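Local atomic coordinates of prolyl 4-hydroxylase (Phytophthora capsici LT1534, PDB entry 6IUQ), a protein that probably hydroxylates proline residues at the 4-position, using iron(II) and 2-oxoglutarate in a double-stranded beta-helix (DSBH) core. Residues E185-T197 and L261-Y275. Sequence-based numbering, arbitrary orientation.
Sequences EVQLFPFLQQPVT and LRRSPVQRLLSRGVY
Phe191, at the turn of a beta hairpin, packs its ring among Gln267, Leu261, Ser271, Val274 and Tyr275, an example of how a loop residue can bridge helix ends and a beta sheet. Its CG lies anti to the backbone N (chi1 -156°), which carries the ring out toward 261-275. Gln267 CB sits squarely over one face, 3.8 Å from the ring centroid in a CH-pi contact, while Leu192 CD2 covers the opposite face nearer the rim; Ser271 CA meets the edge. Gln267 runs extended beyond CG, its amide inclined 39° to the ring. Its NE2 donates to Arg262 O (2.8 Å) and to Ser264 O, and its OE1 is held by Tyr157 and a water that also reaches Phe189 O. Tyr275 lies between the two phenylalanines: its edge is turned to the face of Phe189 in an offset edge-to-face pair (planes at 60°), and its CE1 approaches Phe191 CE1 at 3.6 Å. Its hydroxyl, OH, accepts the Leu192 N-H at 2.7 Å and donates to a second water shared by Pro190 O and Gln193 O, tying the tyrosine to the type II turn Pro190-Gln193. Strand 214-217 flanks this aromatic cluster through Leu214, which touches both Phe189 and Tyr275, while helix 313-328 packs on Leu270, joining the C-terminal helices to the minor sheet that contributes the iron ligand His215.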
loop_
_atom_site.group_PDB
_atom_site.type_symbol
_atom_site.label_atom_id
_atom_site.label_comp_id
_atom_site.label_asym_id
_atom_site.label_seq_id
_atom_site.Cartn_x
_atom_site.Cartn_y
_atom_site.Cartn_z
ATOM N N GLU A 185 -8.107 7.438 -6.055
ATOM C CA GLU A 185 -8.329 6.131 -5.447
ATOM C C GLU A 185 -7.093 5.250 -5.570
ATOM O O GLU A 185 -6.272 5.410 -6.491
ATOM C CB GLU A 185 -9.514 5.395 -6.084
ATOM C CG GLU A 185 -10.845 6.131 -6.085
ATOM C CD GLU A 185 -11.115 6.857 -7.396
ATOM O OE1 GLU A 185 -10.141 7.289 -8.055
ATOM O OE2 GLU A 185 -12.305 6.994 -7.765
ATOM N N VAL A 186 -6.968 4.318 -4.634
ATOM C CA VAL A 186 -5.979 3.273 -4.765
ATOM C C VAL A 186 -6.719 2.081 -5.343
ATOM O O VAL A 186 -7.807 1.734 -4.877
ATOM C CB VAL A 186 -5.282 2.934 -3.425
ATOM C CG1 VAL A 186 -6.283 2.507 -2.372
ATOM C CG2 VAL A 186 -4.199 1.851 -3.625
ATOM N N GLN A 187 -6.169 1.520 -6.418
ATOM C CA GLN A 187 -6.736 0.332 -7.039
ATOM C C GLN A 187 -5.863 -0.854 -6.673
ATOM O O GLN A 187 -4.659 -0.866 -6.957
ATOM C CB GLN A 187 -6.841 0.488 -8.564
ATOM C CG GLN A 187 -7.578 -0.656 -9.269
ATOM C CD GLN A 187 -7.931 -0.334 -10.729
ATOM O OE1 GLN A 187 -7.089 0.094 -11.510
ATOM N NE2 GLN A 187 -9.187 -0.519 -11.082
ATOM N N LEU A 188 -6.476 -1.834 -6.014
ATOM C CA LEU A 188 -5.803 -3.040 -5.575
ATOM C C LEU A 188 -6.072 -4.148 -6.566
ATOM O O LEU A 188 -7.164 -4.216 -7.134
ATOM C CB LEU A 188 -6.287 -3.470 -4.180
ATOM C CG LEU A 188 -6.327 -2.396 -3.088
ATOM C CD1 LEU A 188 -7.055 -2.927 -1.849
ATOM C CD2 LEU A 188 -4.934 -1.921 -2.726
ATOM N N PHE A 189 -5.081 -5.017 -6.765
ATOM C CA PHE A 189 -5.250 -6.178 -7.635
ATOM C C PHE A 189 -4.934 -7.470 -6.893
ATOM O O PHE A 189 -3.865 -8.045 -7.095
ATOM C CB PHE A 189 -4.343 -6.085 -8.874
ATOM C CG PHE A 189 -4.634 -4.917 -9.765
ATOM C CD1 PHE A 189 -5.685 -4.959 -10.671
ATOM C CD2 PHE A 189 -3.841 -3.774 -9.715
ATOM C CE1 PHE A 189 -5.955 -3.869 -11.525
ATOM C CE2 PHE A 189 -4.101 -2.679 -10.563
ATOM C CZ PHE A 189 -5.169 -2.731 -11.465
ATOM N N PRO A 190 -5.841 -7.917 -6.017
ATOM C CA PRO A 190 -5.641 -9.245 -5.416
ATOM C C PRO A 190 -5.444 -10.245 -6.560
ATOM O O PRO A 190 -6.271 -10.260 -7.478
ATOM C CB PRO A 190 -6.946 -9.502 -4.639
ATOM C CG PRO A 190 -7.597 -8.166 -4.517
ATOM C CD PRO A 190 -7.142 -7.320 -5.664
ATOM N N PHE A 191 -4.361 -11.020 -6.527
ATOM C CA PHE A 191 -3.834 -11.645 -7.739
ATOM C C PHE A 191 -4.874 -12.568 -8.389
ATOM O O PHE A 191 -5.385 -13.495 -7.750
ATOM C CB PHE A 191 -2.533 -12.412 -7.416
ATOM C CG PHE A 191 -1.607 -12.615 -8.610
ATOM C CD1 PHE A 191 -1.014 -11.535 -9.240
ATOM C CD2 PHE A 191 -1.313 -13.883 -9.070
ATOM C CE1 PHE A 191 -0.158 -11.716 -10.311
ATOM C CE2 PHE A 191 -0.455 -14.072 -10.158
ATOM C CZ PHE A 191 0.118 -12.990 -10.771
ATOM N N LEU A 192 -5.183 -12.273 -9.656
ATOM C CA LEU A 192 -6.163 -13.004 -10.480
ATOM C C LEU A 192 -7.628 -12.800 -10.058
ATOM O O LEU A 192 -8.499 -13.441 -10.609
ATOM C CB LEU A 192 -5.859 -14.512 -10.500
ATOM C CG LEU A 192 -4.423 -14.967 -10.791
ATOM C CD1 LEU A 192 -4.400 -16.475 -10.853
ATOM C CD2 LEU A 192 -3.867 -14.348 -12.093
ATOM N N GLN A 193 -7.904 -11.915 -9.101
ATOM C CA GLN A 193 -9.287 -11.637 -8.699
ATOM C C GLN A 193 -9.779 -10.390 -9.386
ATOM O O GLN A 193 -9.055 -9.777 -10.151
ATOM C CB GLN A 193 -9.417 -11.431 -7.184
ATOM C CG GLN A 193 -8.807 -12.518 -6.318
ATOM C CD GLN A 193 -9.210 -13.900 -6.758
ATOM O OE1 GLN A 193 -8.359 -14.771 -6.900
ATOM N NE2 GLN A 193 -10.503 -14.113 -6.988
ATOM N N GLN A 194 -11.005 -9.993 -9.092
ATOM C CA GLN A 194 -11.503 -8.705 -9.538
ATOM C C GLN A 194 -10.753 -7.611 -8.807
ATOM O O GLN A 194 -10.497 -7.739 -7.614
ATOM C CB GLN A 194 -13.013 -8.587 -9.291
ATOM C CG GLN A 194 -13.873 -9.028 -10.463
ATOM C CD GLN A 194 -13.459 -8.375 -11.799
ATOM O OE1 GLN A 194 -12.510 -8.817 -12.480
ATOM N NE2 GLN A 194 -14.139 -7.296 -12.150
ATOM N N PRO A 195 -10.388 -6.540 -9.516
ATOM C CA PRO A 195 -9.719 -5.407 -8.868
ATOM C C PRO A 195 -10.631 -4.730 -7.845
ATOM O O PRO A 195 -11.862 -4.817 -7.926
ATOM C CB PRO A 195 -9.416 -4.458 -10.035
ATOM C CG PRO A 195 -9.520 -5.299 -11.265
ATOM C CD PRO A 195 -10.553 -6.332 -10.964
ATOM N N VAL A 196 -10.016 -4.040 -6.897
ATOM C CA VAL A 196 -10.756 -3.309 -5.894
ATOM C C VAL A 196 -10.336 -1.841 -5.876
ATOM O O VAL A 196 -9.162 -1.508 -5.696
ATOM C CB VAL A 196 -10.559 -3.925 -4.505
ATOM C CG1 VAL A 196 -11.349 -3.139 -3.476
ATOM C CG2 VAL A 196 -10.962 -5.405 -4.519
ATOM N N THR A 197 -11.309 -0.960 -6.065
ATOM C CA THR A 197 -11.022 0.459 -6.078
ATOM C C THR A 197 -11.521 1.088 -4.783
ATOM O O THR A 197 -12.684 0.945 -4.412
ATOM C CB THR A 197 -11.640 1.119 -7.297
ATOM O OG1 THR A 197 -11.118 0.460 -8.455
ATOM C CG2 THR A 197 -11.260 2.599 -7.362
ATOM N N LEU A 261 -0.760 -19.152 -4.807
ATOM C CA LEU A 261 -0.153 -18.156 -5.685
ATOM C C LEU A 261 -0.621 -16.757 -5.312
ATOM O O LEU A 261 0.188 -15.837 -5.197
ATOM C CB LEU A 261 -0.483 -18.464 -7.152
ATOM C CG LEU A 261 0.092 -17.576 -8.253
ATOM C CD1 LEU A 261 1.568 -17.278 -8.011
ATOM C CD2 LEU A 261 -0.085 -18.256 -9.603
ATOM N N ARG A 262 -1.931 -16.619 -5.096
ATOM C CA ARG A 262 -2.533 -15.345 -4.767
ATOM C C ARG A 262 -1.891 -14.706 -3.533
ATOM O O ARG A 262 -1.766 -13.475 -3.461
ATOM C CB ARG A 262 -4.044 -15.519 -4.558
ATOM C CG ARG A 262 -4.770 -14.239 -4.215
ATOM C CD ARG A 262 -6.293 -14.410 -4.045
ATOM N NE ARG A 262 -6.659 -15.285 -2.925
ATOM C CZ ARG A 262 -6.591 -14.936 -1.646
ATOM N NH1 ARG A 262 -6.122 -13.740 -1.319
ATOM N NH2 ARG A 262 -6.954 -15.786 -0.688
ATOM N N ARG A 263 -1.460 -15.542 -2.583
ATOM C CA ARG A 263 -0.948 -15.069 -1.296
ATOM C C ARG A 263 0.558 -15.182 -1.182
ATOM O O ARG A 263 1.111 -15.109 -0.090
ATOM C CB ARG A 263 -1.586 -15.849 -0.144
ATOM C CG ARG A 263 -3.098 -15.760 -0.113
ATOM C CD ARG A 263 -3.677 -16.494 1.072
ATOM N NE ARG A 263 -3.225 -15.900 2.320
ATOM C CZ ARG A 263 -2.326 -16.461 3.121
ATOM N NH1 ARG A 263 -1.817 -17.640 2.804
ATOM N NH2 ARG A 263 -1.952 -15.851 4.238
ATOM N N SER A 264 1.220 -15.370 -2.312
ATOM C CA SER A 264 2.659 -15.574 -2.312
ATOM C C SER A 264 3.361 -14.455 -3.046
ATOM O O SER A 264 2.902 -14.052 -4.111
ATOM C CB SER A 264 3.005 -16.914 -2.964
ATOM O OG SER A 264 4.384 -16.970 -3.248
ATOM N N PRO A 265 4.475 -13.949 -2.484
ATOM C CA PRO A 265 5.281 -12.906 -3.127
ATOM C C PRO A 265 5.897 -13.336 -4.455
ATOM O O PRO A 265 6.370 -12.480 -5.203
ATOM C CB PRO A 265 6.377 -12.623 -2.098
ATOM C CG PRO A 265 5.766 -13.048 -0.775
ATOM C CD PRO A 265 4.935 -14.234 -1.118
ATOM N N VAL A 266 5.877 -14.628 -4.763
ATOM C CA VAL A 266 6.457 -15.103 -6.010
ATOM C C VAL A 266 5.665 -14.532 -7.199
ATOM O O VAL A 266 6.176 -14.439 -8.319
ATOM C CB VAL A 266 6.516 -16.669 -6.059
ATOM C CG1 VAL A 266 5.147 -17.280 -6.349
ATOM C CG2 VAL A 266 7.544 -17.142 -7.087
ATOM N N GLN A 267 4.440 -14.087 -6.937
ATOM C CA GLN A 267 3.615 -13.492 -7.984
ATOM C C GLN A 267 4.264 -12.266 -8.629
ATOM O O GLN A 267 3.945 -11.929 -9.769
ATOM C CB GLN A 267 2.237 -13.105 -7.431
ATOM C CG GLN A 267 2.219 -11.899 -6.488
ATOM C CD GLN A 267 0.820 -11.650 -5.925
ATOM O OE1 GLN A 267 0.188 -10.621 -6.222
ATOM N NE2 GLN A 267 0.317 -12.605 -5.125
ATOM N N ARG A 268 5.160 -11.605 -7.896
ATOM C CA ARG A 268 5.868 -10.419 -8.391
ATOM C C ARG A 268 6.703 -10.713 -9.652
ATOM O O ARG A 268 7.004 -9.807 -10.446
ATOM C CB ARG A 268 6.763 -9.840 -7.279
ATOM C CG ARG A 268 5.983 -9.475 -6.018
ATOM C CD ARG A 268 6.870 -9.029 -4.869
ATOM N NE ARG A 268 7.696 -10.115 -4.376
ATOM C CZ ARG A 268 8.589 -9.992 -3.395
ATOM N NH1 ARG A 268 8.784 -8.825 -2.789
ATOM N NH2 ARG A 268 9.298 -11.039 -3.028
ATOM N N LEU A 269 7.061 -11.981 -9.829
ATOM C CA LEU A 269 7.793 -12.422 -11.005
ATOM C C LEU A 269 6.868 -12.636 -12.181
ATOM O O LEU A 269 7.334 -12.943 -13.268
ATOM C CB LEU A 269 8.541 -13.726 -10.719
ATOM C CG LEU A 269 9.397 -13.736 -9.446
ATOM C CD1 LEU A 269 9.850 -15.144 -9.124
ATOM C CD2 LEU A 269 10.589 -12.799 -9.590
ATOM N N LEU A 270 5.562 -12.496 -11.966
ATOM C CA LEU A 270 4.600 -12.862 -12.995
ATOM C C LEU A 270 3.630 -11.752 -13.284
ATOM O O LEU A 270 2.908 -11.809 -14.282
ATOM C CB LEU A 270 3.815 -14.100 -12.583
ATOM C CG LEU A 270 4.608 -15.314 -12.114
ATOM C CD1 LEU A 270 3.646 -16.310 -11.491
ATOM C CD2 LEU A 270 5.353 -15.938 -13.263
ATOM N N SER A 271 3.617 -10.738 -12.419
ATOM C CA SER A 271 2.557 -9.725 -12.454
ATOM C C SER A 271 2.578 -8.869 -13.715
ATOM O O SER A 271 1.522 -8.489 -14.218
ATOM C CB SER A 271 2.636 -8.814 -11.221
ATOM O OG SER A 271 3.832 -8.046 -11.238
ATOM N N ARG A 272 3.766 -8.554 -14.224
ATOM C CA ARG A 272 3.824 -7.681 -15.394
ATOM C C ARG A 272 3.257 -8.415 -16.602
ATOM O O ARG A 272 2.560 -7.818 -17.422
ATOM C CB ARG A 272 5.252 -7.197 -15.664
ATOM C CG ARG A 272 5.330 -6.140 -16.765
ATOM C CD ARG A 272 6.739 -5.595 -16.911
ATOM N NE ARG A 272 7.211 -4.920 -15.700
ATOM C CZ ARG A 272 7.047 -3.627 -15.446
ATOM N NH1 ARG A 272 6.406 -2.838 -16.315
ATOM N NH2 ARG A 272 7.522 -3.120 -14.313
ATOM N N GLY A 273 3.519 -9.714 -16.691
ATOM C CA GLY A 273 2.896 -10.564 -17.699
ATOM C C GLY A 273 1.400 -10.719 -17.506
ATOM O O GLY A 273 0.617 -10.481 -18.413
ATOM N N VAL A 274 0.975 -11.100 -16.308
ATOM C CA VAL A 274 -0.451 -11.301 -16.090
ATOM C C VAL A 274 -1.224 -9.983 -16.241
ATOM O O VAL A 274 -2.305 -9.949 -16.817
ATOM C CB VAL A 274 -0.719 -11.930 -14.714
ATOM C CG1 VAL A 274 -2.212 -12.038 -14.466
ATOM C CG2 VAL A 274 -0.045 -13.292 -14.607
ATOM N N TYR A 275 -0.657 -8.880 -15.770
ATOM C CA TYR A 275 -1.372 -7.607 -15.824
ATOM C C TYR A 275 -0.759 -6.618 -16.821
ATOM O O TYR A 275 -0.791 -5.414 -16.597
ATOM C CB TYR A 275 -1.413 -6.978 -14.427
ATOM C CG TYR A 275 -2.277 -7.749 -13.456
ATOM C CD1 TYR A 275 -1.828 -8.926 -12.875
ATOM C CD2 TYR A 275 -3.544 -7.308 -13.139
ATOM C CE1 TYR A 275 -2.629 -9.648 -12.002
ATOM C CE2 TYR A 275 -4.347 -8.005 -12.264
ATOM C CZ TYR A 275 -3.885 -9.176 -11.698
ATOM O OH TYR A 275 -4.683 -9.866 -10.832
HETATM O O HOH W 1 -1.595 -8.615 -5.824
HETATM O O HOH W 2 -6.886 -8.314 -9.523
HETATM O O HOH W 3 -2.744 -11.125 -4.030
#